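GDP-mannose-dependent alpha-(1-6)-phosphatidylinositol monomannoside mannosyltransferase (Corynebacterium glutamicum, PDB 3OKP) is a glycosyltransferase of the GT-B fold, built from two Rossmann-like domains, and carries bound guanosine-5'-diphosphate-alpha-D-mannose in this crystal structure. Local coordinates at residues P199-N204 against K218-V223; Q222-R227 against T249-N254; I275-A280 against E336-L341; L324-E327 against K333-E336. All blocks are in the same frame, centred on the assembly; numbering follows the deposited sequence.

Contact 1. Residues P199-N204 against K218-V223; sequences PVIACN and KAMPQV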
loop_
_atom_site.group_PDB
_atom_site.type_symbol
_atom_site.label_atom_id
_atom_site.label_comp_id
_atom_site.label_asym_id
_atom_site.label_seq_id
_atom_site.Cartn_x
_atom_site.Cartn_y
_atom_site.Cartn_z
ATOM N N PRO A 199 2.774 -23.158 16.539
ATOM C CA PRO A 199 1.881 -22.018 16.347
ATOM C C PRO A 199 2.701 -20.806 15.911
ATOM O O PRO A 199 3.631 -20.401 16.612
ATOM C CB PRO A 199 1.272 -21.790 17.746
ATOM C CG PRO A 199 1.664 -22.991 18.564
ATOM C CD PRO A 199 2.948 -23.470 17.967
ATOM N N VAL A 200 2.371 -20.253 14.748
ATOM C CA VAL A 200 3.169 -19.184 14.156
ATOM C C VAL A 200 2.321 -17.945 13.874
ATOM O O VAL A 200 1.345 -18.002 13.112
ATOM C CB VAL A 200 3.882 -19.651 12.855
ATOM C CG1 VAL A 200 4.630 -18.491 12.201
ATOM C CG2 VAL A 200 4.842 -20.806 13.141
ATOM N N ILE A 201 2.706 -16.837 14.501
ATOM C CA ILE A 201 2.103 -15.531 14.261
ATOM C C ILE A 201 3.126 -14.669 13.531
ATOM O O ILE A 201 4.243 -14.468 14.019
ATOM C CB ILE A 201 1.695 -14.824 15.581
ATOM C CG1 ILE A 201 0.823 -15.741 16.450
ATOM C CG2 ILE A 201 0.987 -13.494 15.282
ATOM C CD1 ILE A 201 0.844 -15.396 17.946
ATOM N N ALA A 202 2.748 -14.174 12.358
ATOM C CA ALA A 202 3.650 -13.354 11.552
ATOM C C ALA A 202 3.239 -11.887 11.556
ATOM O O ALA A 202 2.057 -11.558 11.415
ATOM C CB ALA A 202 3.724 -13.883 10.126
ATOM N N CYS A 203 4.227 -11.012 11.733
ATOM C CA CYS A 203 4.028 -9.576 11.575
ATOM C C CYS A 203 5.080 -9.007 10.636
ATOM O O CYS A 203 6.238 -8.824 11.024
ATOM C CB CYS A 203 4.064 -8.848 12.926
ATOM S SG CYS A 203 3.784 -7.049 12.791
ATOM N N ASN A 204 4.674 -8.761 9.391
ATOM C CA ASN A 204 5.518 -8.082 8.411
ATOM C C ASN A 204 5.146 -6.614 8.390
ATOM O O ASN A 204 3.982 -6.271 8.165
ATOM C CB ASN A 204 5.343 -8.677 7.006
ATOM C CG ASN A 204 5.423 -10.190 6.989
ATOM O OD1 ASN A 204 6.115 -10.803 7.804
ATOM N ND2 ASN A 204 4.709 -10.807 6.050
ATOM N N LYS A 218 3.577 -7.368 24.001
ATOM C CA LYS A 218 2.926 -7.255 25.307
ATOM C C LYS A 218 1.800 -8.275 25.495
ATOM O O LYS A 218 1.464 -8.636 26.624
ATOM C CB LYS A 218 2.418 -5.828 25.539
ATOM C CG LYS A 218 3.536 -4.819 25.800
ATOM C CD LYS A 218 3.006 -3.406 25.974
ATOM C CE LYS A 218 4.144 -2.396 26.044
ATOM N NZ LYS A 218 3.648 -1.031 26.397
ATOM N N ALA A 219 1.231 -8.739 24.385
ATOM C CA ALA A 219 0.188 -9.765 24.414
ATOM C C ALA A 219 0.755 -11.187 24.506
ATOM O O ALA A 219 0.033 -12.123 24.869
ATOM C CB ALA A 219 -0.726 -9.629 23.197
ATOM N N MET A 220 2.043 -11.346 24.195
ATOM C CA MET A 220 2.658 -12.681 24.143
ATOM C C MET A 220 2.637 -13.524 25.440
ATOM O O MET A 220 2.368 -14.720 25.366
ATOM C CB MET A 220 4.059 -12.654 23.514
ATOM C CG MET A 220 4.060 -12.531 21.983
ATOM S SD MET A 220 3.089 -13.775 21.088
ATOM C CE MET A 220 4.142 -15.216 21.237
ATOM N N PRO A 221 2.931 -12.919 26.620
ATOM C CA PRO A 221 2.935 -13.742 27.841
ATOM C C PRO A 221 1.690 -14.622 28.017
ATOM O O PRO A 221 1.820 -15.800 28.358
ATOM C CB PRO A 221 3.045 -12.707 28.965
ATOM C CG PRO A 221 3.810 -11.586 28.339
ATOM C CD PRO A 221 3.291 -11.518 26.919
ATOM N N GLN A 222 0.502 -14.068 27.775
ATOM C CA GLN A 222 -0.730 -14.863 27.867
ATOM C C GLN A 222 -0.820 -15.919 26.768
ATOM O O GLN A 222 -1.243 -17.048 27.027
ATOM C CB GLN A 222 -1.975 -13.973 27.864
ATOM C CG GLN A 222 -2.280 -13.342 29.215
ATOM C CD GLN A 222 -3.490 -12.433 29.164
ATOM O OE1 GLN A 222 -3.358 -11.209 29.125
ATOM N NE2 GLN A 222 -4.678 -13.027 29.148
ATOM N N VAL A 223 -0.414 -15.550 25.552
ATOM C CA VAL A 223 -0.384 -16.488 24.423
ATOM C C VAL A 223 0.533 -17.672 24.740
ATOM O O VAL A 223 0.138 -18.830 24.588
ATOM C CB VAL A 223 0.049 -15.798 23.098
ATOM C CG1 VAL A 223 0.129 -16.808 21.953
ATOM C CG2 VAL A 223 -0.913 -14.663 22.734
#
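Ile201 on strand 200-204 and Met220 on helix 213-226 face each other with their CA atoms 10.3 Å apart, too far for the backbones to touch, so side chains alone bridge the gap. The helix is kinked at Pro221 and Gln222: Pro221 lacks an N-H, and Gln222 N also makes no bond to the turn before. The CB of Ile201 points toward the helix; CG1 stands beside the backbone N, opposite the carbonyl carbon (chi1 -52°), and a nearly extended chi2 carries CD1 outward. That methyl alone does the touching. It lies 4.2 Å from Met220 SD, and Val223 CG1, one helical turn further on, comes within 4.3 Å of the same Ile201 CD1. Met220 does not leave its backbone pointing straight at the strand; chi1 and the bend at chi2 bring the sulfur round, the bend at chi3 turns CE, and the two chains slide past each other in opposite directions. A flexible, polarisable thioether suits this place because it can fold to fit, while beta-branched isoleucine suits the strand and a short apolar valine the buried face of the helix. The area buried between the segments is a modest 75 Å², and the three touching residues also pack against other elements. Met220 and Ile201 also rest on Leu232 of strand 231-235, which completes this beta-alpha-beta unit, while Ile201 touches Leu338 of helix 331-342 and Ala277 of the neighbouring strand 275-278.

Contact 2. Residues Q222-R227 against T249-N254; sequences QVIAAR and TDVSQN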
loop_
_atom_site.group_PDB
_atom_site.type_symbol
_atom_site.label_atom_id
_atom_site.label_comp_id
_atom_site.label_asym_id
_atom_site.label_seq_id
_atom_site.Cartn_x
_atom_site.Cartn_y
_atom_site.Cartn_z
ATOM N N GLN A 222 0.502 -14.068 27.775
ATOM C CA GLN A 222 -0.730 -14.863 27.867
ATOM C C GLN A 222 -0.820 -15.919 26.768
ATOM O O GLN A 222 -1.243 -17.048 27.027
ATOM C CB GLN A 222 -1.975 -13.973 27.864
ATOM C CG GLN A 222 -2.280 -13.342 29.215
ATOM C CD GLN A 222 -3.490 -12.433 29.164
ATOM O OE1 GLN A 222 -3.358 -11.209 29.125
ATOM N NE2 GLN A 222 -4.678 -13.027 29.148
ATOM N N VAL A 223 -0.414 -15.550 25.552
ATOM C CA VAL A 223 -0.384 -16.488 24.423
ATOM C C VAL A 223 0.533 -17.672 24.740
ATOM O O VAL A 223 0.138 -18.830 24.588
ATOM C CB VAL A 223 0.049 -15.798 23.098
ATOM C CG1 VAL A 223 0.129 -16.808 21.953
ATOM C CG2 VAL A 223 -0.913 -14.663 22.734
ATOM N N ILE A 224 1.745 -17.366 25.202
ATOM C CA ILE A 224 2.749 -18.377 25.548
ATOM C C ILE A 224 2.264 -19.302 26.664
ATOM O O ILE A 224 2.501 -20.508 26.616
ATOM C CB ILE A 224 4.107 -17.723 25.941
ATOM C CG1 ILE A 224 4.691 -16.962 24.748
ATOM C CG2 ILE A 224 5.105 -18.773 26.444
ATOM C CD1 ILE A 224 5.688 -15.891 25.127
ATOM N N ALA A 225 1.588 -18.739 27.664
ATOM C CA ALA A 225 1.062 -19.542 28.770
ATOM C C ALA A 225 0.098 -20.616 28.259
ATOM O O ALA A 225 0.162 -21.770 28.687
ATOM C CB ALA A 225 0.392 -18.654 29.815
ATOM N N ALA A 226 -0.767 -20.234 27.319
ATOM C CA ALA A 226 -1.744 -21.154 26.733
ATOM C C ALA A 226 -1.104 -22.112 25.724
ATOM O O ALA A 226 -1.435 -23.300 25.692
ATOM C CB ALA A 226 -2.874 -20.375 26.079
ATOM N N ARG A 227 -0.196 -21.581 24.907
ATOM C CA ARG A 227 0.482 -22.347 23.862
ATOM C C ARG A 227 1.996 -22.100 23.943
ATOM O O ARG A 227 2.519 -21.225 23.249
ATOM C CB ARG A 227 -0.057 -21.961 22.476
ATOM C CG ARG A 227 -1.573 -22.157 22.273
ATOM C CD ARG A 227 -1.992 -23.634 22.303
ATOM N NE ARG A 227 -1.322 -24.415 21.261
ATOM C CZ ARG A 227 -1.785 -24.578 20.026
ATOM N NH1 ARG A 227 -2.933 -24.020 19.659
ATOM N NH2 ARG A 227 -1.092 -25.297 19.151
ATOM N N THR A 249 12.292 -8.985 26.075
ATOM C CA THR A 249 13.344 -9.614 26.894
ATOM C C THR A 249 12.877 -10.846 27.677
ATOM O O THR A 249 13.589 -11.851 27.731
ATOM C CB THR A 249 14.018 -8.603 27.862
ATOM O OG1 THR A 249 14.382 -7.418 27.147
ATOM C CG2 THR A 249 15.278 -9.201 28.485
ATOM N N ASP A 250 11.686 -10.772 28.267
ATOM C CA ASP A 250 11.165 -11.875 29.082
ATOM C C ASP A 250 10.385 -12.920 28.280
ATOM O O ASP A 250 9.951 -13.935 28.831
ATOM C CB ASP A 250 10.323 -11.332 30.244
ATOM C CG ASP A 250 11.144 -10.505 31.223
ATOM O OD1 ASP A 250 12.328 -10.841 31.451
ATOM O OD2 ASP A 250 10.603 -9.518 31.767
ATOM N N VAL A 251 10.215 -12.672 26.982
ATOM C CA VAL A 251 9.552 -13.622 26.078
ATOM C C VAL A 251 10.472 -14.015 24.911
ATOM O O VAL A 251 10.007 -14.392 23.834
ATOM C CB VAL A 251 8.190 -13.077 25.554
ATOM C CG1 VAL A 251 7.165 -13.011 26.680
ATOM C CG2 VAL A 251 8.353 -11.702 24.891
ATOM N N SER A 252 11.779 -13.952 25.158
ATOM C CA SER A 252 12.805 -14.089 24.116
ATOM C C SER A 252 12.762 -15.401 23.327
ATOM O O SER A 252 13.082 -15.422 22.135
ATOM C CB SER A 252 14.197 -13.893 24.727
ATOM O OG SER A 252 14.534 -14.971 25.587
ATOM N N GLN A 253 12.370 -16.486 23.992
ATOM C CA GLN A 253 12.318 -17.805 23.359
ATOM C C GLN A 253 11.160 -17.941 22.371
ATOM O O GLN A 253 11.177 -18.825 21.512
ATOM C CB GLN A 253 12.214 -18.910 24.413
ATOM C CG GLN A 253 13.425 -19.040 25.319
ATOM C CD GLN A 253 13.236 -20.112 26.368
ATOM O OE1 GLN A 253 12.766 -19.835 27.477
ATOM N NE2 GLN A 253 13.575 -21.351 26.020
ATOM N N ASN A 254 10.161 -17.069 22.499
ATOM C CA ASN A 254 8.955 -17.144 21.669
ATOM C C ASN A 254 8.781 -15.983 20.684
ATOM O O ASN A 254 7.753 -15.882 20.006
ATOM C CB ASN A 254 7.714 -17.258 22.556
ATOM C CG ASN A 254 7.716 -18.509 23.407
ATOM O OD1 ASN A 254 8.373 -18.567 24.447
ATOM N ND2 ASN A 254 6.965 -19.518 22.975
#
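Of the last turn of helix 213-226, Ile224 is the residue that reaches across to Val251 and Asn254, in the loop before strand 255-259. Val223, just ahead of it, turns instead to Ser335 and Leu338 of helix 331-342, and its backbone O takes the N-H of Arg227. Ile224 meets the loop with CG1, CG2 and CD1. Its CG1 lies beside the backbone N (chi1 -63°), and a chi2 of 158° puts CD1 between the two loop residues, 3.6 Å from Val251 CG1 and 3.5 Å from Asn254 CB. Closer to the helix, Ile224 CG1 sits 3.7 Å from Asn254 CG, over the flat side of the amide rather than at its rim, and Ile224 CG2 comes 3.8 Å from Asn254 OD1. Asparagine can serve as a packing surface here because its ND2 is engaged elsewhere, giving hydrogen bonds to Pro228 O and Ala230 O, which should fix the rotation of the amide. The helix belongs to one beta-alpha unit of the Rossmann-like domain and the loop closes the next, so the contact joins consecutive units at the ends of their helices. On the loop side, Asn254 N bonds Val251 O at 3.0 Å, and the CB of each residue points toward the helix. Ala225 follows, exposed, and then the small Ala226, which lies against Ile339. At Arg227 the backbone leaves helical angles, and the long side chain leads away from the loop to a salt bridge between NH1 and Asp343.

Contact 3. Residues I275-A280 against E336-L341; sequences IFAMPA and ELLIEL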
loop_
_atom_site.group_PDB
_atom_site.type_symbol
_atom_site.label_atom_id
_atom_site.label_comp_id
_atom_site.label_asym_id
_atom_site.label_seq_id
_atom_site.Cartn_x
_atom_site.Cartn_y
_atom_site.Cartn_z
ATOM N N ILE A 275 -1.364 -17.246 11.683
ATOM C CA ILE A 275 -2.052 -15.959 11.788
ATOM C C ILE A 275 -1.111 -14.840 11.348
ATOM O O ILE A 275 0.079 -14.868 11.666
ATOM C CB ILE A 275 -2.517 -15.667 13.252
ATOM C CG1 ILE A 275 -3.393 -16.802 13.801
ATOM C CG2 ILE A 275 -3.259 -14.324 13.345
ATOM C CD1 ILE A 275 -3.616 -16.735 15.310
ATOM N N PHE A 276 -1.646 -13.871 10.604
ATOM C CA PHE A 276 -0.961 -12.599 10.388
ATOM C C PHE A 276 -1.589 -11.553 11.299
ATOM O O PHE A 276 -2.808 -11.373 11.303
ATOM C CB PHE A 276 -1.032 -12.137 8.925
ATOM C CG PHE A 276 -0.393 -10.784 8.688
ATOM C CD1 PHE A 276 -1.138 -9.609 8.817
ATOM C CD2 PHE A 276 0.957 -10.687 8.358
ATOM C CE1 PHE A 276 -0.545 -8.359 8.619
ATOM C CE2 PHE A 276 1.556 -9.447 8.150
ATOM C CZ PHE A 276 0.804 -8.279 8.285
ATOM N N ALA A 277 -0.751 -10.866 12.068
ATOM C CA ALA A 277 -1.226 -9.842 12.991
ATOM C C ALA A 277 -0.393 -8.572 12.877
ATOM O O ALA A 277 0.841 -8.619 12.870
ATOM C CB ALA A 277 -1.216 -10.370 14.424
ATOM N N MET A 278 -1.083 -7.440 12.768
ATOM C CA MET A 278 -0.449 -6.126 12.800
ATOM C C MET A 278 -1.488 -5.143 13.334
ATOM O O MET A 278 -2.263 -4.577 12.562
ATOM C CB MET A 278 0.065 -5.716 11.410
ATOM C CG MET A 278 1.087 -4.579 11.426
ATOM S SD MET A 278 0.361 -2.925 11.335
ATOM C CE MET A 278 0.123 -2.752 9.568
ATOM N N PRO A 279 -1.523 -4.963 14.670
ATOM C CA PRO A 279 -2.543 -4.137 15.309
ATOM C C PRO A 279 -2.191 -2.648 15.261
ATOM O O PRO A 279 -1.895 -2.038 16.293
ATOM C CB PRO A 279 -2.575 -4.670 16.745
ATOM C CG PRO A 279 -1.189 -5.181 16.992
ATOM C CD PRO A 279 -0.584 -5.542 15.652
ATOM N N ALA A 280 -2.231 -2.085 14.055
ATOM C CA ALA A 280 -1.900 -0.680 13.813
ATOM C C ALA A 280 -2.727 0.275 14.675
ATOM O O ALA A 280 -3.942 0.110 14.809
ATOM C CB ALA A 280 -2.073 -0.341 12.330
ATOM N N GLU A 336 -6.397 -12.892 23.766
ATOM C CA GLU A 336 -7.585 -13.751 23.686
ATOM C C GLU A 336 -7.902 -14.148 22.242
ATOM O O GLU A 336 -8.124 -15.329 21.954
ATOM C CB GLU A 336 -8.794 -13.055 24.323
ATOM C CG GLU A 336 -10.057 -13.902 24.400
ATOM C CD GLU A 336 -11.194 -13.182 25.103
ATOM O OE1 GLU A 336 -11.826 -12.310 24.476
ATOM O OE2 GLU A 336 -11.462 -13.495 26.283
ATOM N N LEU A 337 -7.918 -13.156 21.351
ATOM C CA LEU A 337 -8.097 -13.375 19.913
ATOM C C LEU A 337 -7.040 -14.308 19.323
ATOM O O LEU A 337 -7.363 -15.193 18.530
ATOM C CB LEU A 337 -8.092 -12.035 19.163
ATOM C CG LEU A 337 -9.384 -11.429 18.588
ATOM C CD1 LEU A 337 -10.666 -11.979 19.207
ATOM C CD2 LEU A 337 -9.361 -9.907 18.672
ATOM N N LEU A 338 -5.783 -14.105 19.709
ATOM C CA LEU A 338 -4.685 -14.946 19.225
ATOM C C LEU A 338 -4.821 -16.408 19.675
ATOM O O LEU A 338 -4.719 -17.316 18.852
ATOM C CB LEU A 338 -3.324 -14.358 19.619
ATOM C CG LEU A 338 -2.877 -13.125 18.818
ATOM C CD1 LEU A 338 -1.772 -12.353 19.540
ATOM C CD2 LEU A 338 -2.438 -13.508 17.400
ATOM N N ILE A 339 -5.068 -16.622 20.966
ATOM C CA ILE A 339 -5.252 -17.972 21.517
ATOM C C ILE A 339 -6.476 -18.667 20.903
ATOM O O ILE A 339 -6.395 -19.832 20.499
ATOM C CB ILE A 339 -5.375 -17.956 23.063
ATOM C CG1 ILE A 339 -4.087 -17.421 23.708
ATOM C CG2 ILE A 339 -5.704 -19.358 23.602
ATOM C CD1 ILE A 339 -4.277 -16.918 25.140
ATOM N N GLU A 340 -7.591 -17.939 20.828
ATOM C CA GLU A 340 -8.838 -18.449 20.243
ATOM C C GLU A 340 -8.632 -18.958 18.809
ATOM O O GLU A 340 -9.076 -20.058 18.464
ATOM C CB GLU A 340 -9.933 -17.374 20.295
ATOM C CG GLU A 340 -11.346 -17.877 19.988
ATOM C CD GLU A 340 -12.404 -16.782 20.061
ATOM O OE1 GLU A 340 -12.065 -15.588 19.914
ATOM O OE2 GLU A 340 -13.586 -17.123 20.263
ATOM N N LEU A 341 -7.945 -18.165 17.990
ATOM C CA LEU A 341 -7.663 -18.543 16.605
ATOM C C LEU A 341 -6.664 -19.690 16.482
ATOM O O LEU A 341 -6.870 -20.604 15.685
ATOM C CB LEU A 341 -7.194 -17.335 15.787
ATOM C CG LEU A 341 -8.251 -16.354 15.278
ATOM C CD1 LEU A 341 -7.583 -15.271 14.436
ATOM C CD2 LEU A 341 -9.341 -17.066 14.473
#
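One methyl group, Ile275 CD1, carries most of this contact, meeting both side chain and backbone of helix 331-342. It lies 3.7 Å from Leu341 CB, 4.0 Å from Leu338 CD2 and 3.8 Å from the carbonyl Leu338 O, and so fits between residues three apart on the helix. The reach comes from its torsions: CG1 sits beside the backbone N (chi1 -55°) and a nearly straight chi2 of 167° pushes CD1 out from the strand. Beta-branched isoleucine suits the strand, whereas leucine branches one carbon further out, so that Leu338, though it leaves the helix obliquely, can reach back to the strand. Two residues along, Ala277 turns the same way, and its CB barely meets Leu338 CD2 at 4.5 Å, the small residue leaving that ground to the leucine. Strand 275-278 and the helix segment run almost antiparallel (171°), their axes 10.5 Å apart, the usual layering of a parallel alpha/beta sheet. The strand lies between strands 200-204 and 306-308; Ala277 touches Leu216 of helix 213-226, and Phe276, turned the opposite way, packs on helix 294-301.

Contact 4. Residues L324-E327 against K333-E336; sequences LVVE and KLSE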
loop_
_atom_site.group_PDB
_atom_site.type_symbol
_atom_site.label_atom_id
_atom_site.label_comp_id
_atom_site.label_asym_id
_atom_site.label_seq_id
_atom_site.Cartn_x
_atom_site.Cartn_y
_atom_site.Cartn_z
ATOM N N LEU A 324 -10.014 -10.004 11.753
ATOM C CA LEU A 324 -10.550 -9.354 12.939
ATOM C C LEU A 324 -9.873 -8.007 13.137
ATOM O O LEU A 324 -8.686 -7.848 12.841
ATOM C CB LEU A 324 -10.348 -10.244 14.172
ATOM C CG LEU A 324 -11.108 -11.579 14.195
ATOM C CD1 LEU A 324 -10.346 -12.643 14.978
ATOM C CD2 LEU A 324 -12.524 -11.406 14.739
ATOM N N VAL A 325 -10.640 -7.034 13.621
ATOM C CA VAL A 325 -10.115 -5.707 13.929
ATOM C C VAL A 325 -10.080 -5.547 15.449
ATOM O O VAL A 325 -11.080 -5.789 16.128
ATOM C CB VAL A 325 -10.962 -4.583 13.266
ATOM C CG1 VAL A 325 -10.484 -3.195 13.696
ATOM C CG2 VAL A 325 -10.921 -4.707 11.745
ATOM N N VAL A 326 -8.920 -5.158 15.975
ATOM C CA VAL A 326 -8.751 -4.990 17.417
ATOM C C VAL A 326 -7.898 -3.759 17.742
ATOM O O VAL A 326 -7.040 -3.362 16.951
ATOM C CB VAL A 326 -8.161 -6.278 18.075
ATOM C CG1 VAL A 326 -6.664 -6.420 17.794
ATOM C CG2 VAL A 326 -8.438 -6.304 19.575
ATOM N N GLU A 327 -8.158 -3.150 18.897
ATOM C CA GLU A 327 -7.289 -2.104 19.422
ATOM C C GLU A 327 -6.057 -2.756 20.042
ATOM O O GLU A 327 -6.170 -3.530 20.994
ATOM C CB GLU A 327 -8.026 -1.233 20.449
ATOM C CG GLU A 327 -7.250 0.012 20.888
ATOM C CD GLU A 327 -6.937 0.950 19.733
ATOM O OE1 GLU A 327 -7.887 1.454 19.099
ATOM O OE2 GLU A 327 -5.739 1.186 19.461
ATOM N N LYS A 333 -7.709 -8.582 25.123
ATOM C CA LYS A 333 -8.482 -8.941 23.931
ATOM C C LYS A 333 -7.586 -9.468 22.803
ATOM O O LYS A 333 -7.926 -10.458 22.149
ATOM C CB LYS A 333 -9.343 -7.765 23.453
ATOM C CG LYS A 333 -10.272 -8.076 22.273
ATOM C CD LYS A 333 -11.375 -9.069 22.631
ATOM C CE LYS A 333 -12.262 -9.353 21.423
ATOM N NZ LYS A 333 -13.377 -10.288 21.739
ATOM N N LEU A 334 -6.447 -8.809 22.592
ATOM C CA LEU A 334 -5.489 -9.227 21.568
ATOM C C LEU A 334 -4.958 -10.637 21.834
ATOM O O LEU A 334 -4.924 -11.469 20.926
ATOM C CB LEU A 334 -4.334 -8.219 21.447
ATOM C CG LEU A 334 -3.226 -8.457 20.409
ATOM C CD1 LEU A 334 -3.772 -8.650 18.993
ATOM C CD2 LEU A 334 -2.227 -7.310 20.439
ATOM N N SER A 335 -4.556 -10.906 23.075
ATOM C CA SER A 335 -4.070 -12.238 23.431
ATOM C C SER A 335 -5.195 -13.274 23.332
ATOM O O SER A 335 -4.973 -14.380 22.846
ATOM C CB SER A 335 -3.401 -12.247 24.810
ATOM O OG SER A 335 -4.324 -11.929 25.830
ATOM N N GLU A 336 -6.397 -12.892 23.766
ATOM C CA GLU A 336 -7.585 -13.751 23.686
ATOM C C GLU A 336 -7.902 -14.148 22.242
ATOM O O GLU A 336 -8.124 -15.329 21.954
ATOM C CB GLU A 336 -8.794 -13.055 24.323
ATOM C CG GLU A 336 -10.057 -13.902 24.400
ATOM C CD GLU A 336 -11.194 -13.182 25.103
ATOM O OE1 GLU A 336 -11.826 -12.310 24.476
ATOM O OE2 GLU A 336 -11.462 -13.495 26.283
#
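Lys333, in the early part of helix 331-342, touches Val326 through the aliphatic part of its chain. Its CG stands opposite the backbone N (chi1 -175°) and comes 3.7 Å from Val326 CG2, with the two side chains crossing at a slant. A bend at chi2 then leads the chain away, so that NZ ends near Glu336 OE1 at 3.7 Å, a long ion pair along the helix surface. A lysine suits such a border position: its CG packs on the valine while the charged end points to the exposed side. Its backbone N, meanwhile, is held by Asp330 OD1. Leu334 comes next and meets the other methyl of Val326. Its CD1 lies 3.8 Å from Val326 CG1, the two side chains meeting at about a right angle. Val326 can serve both neighbours because chi1 of 76° sets CG1 between its own backbone N and carbonyl carbon and CG2 opposite the N, aiming one methyl at each residue. This is a local beta-alpha connection: strand 323-325, at the edge of the six-stranded parallel sheet, passes through a short turn into helix 331-342, which folds back on it, and Val326, in the segment 324-327, meets the helix's early turns. Leu334 also packs on Leu216 and Ala219 of helix 213-226. Ser335 faces that second helix and is small enough to lie against it at Gln222, while its buried hydroxyl is satisfied within its own helix by the backbone O atoms of Val331 and Asp332.

How the contacts relate
All four contacts lie in one Rossmann-like domain of the GT-B fold, on the layer of helices 213-226 and 331-342. Contacts 1 and 2 share helix 213-226 and have centres about 8 Å apart; contacts 3 and 4 share helix 331-342, with centres about 6 Å apart. Strands 200-204 and 275-278, neighbours in the six-stranded sheet, tie contact 1 to contact 3 at about 7 Å. Contacts 2 and 4 are the most distant pair, about 17 Å between centres. Along the chain contacts 1 and 2 come first. Contacts 3 and 4 end together on the later helix, so two helices some 100 residues apart pack side by side on one face of the six-stranded sheet.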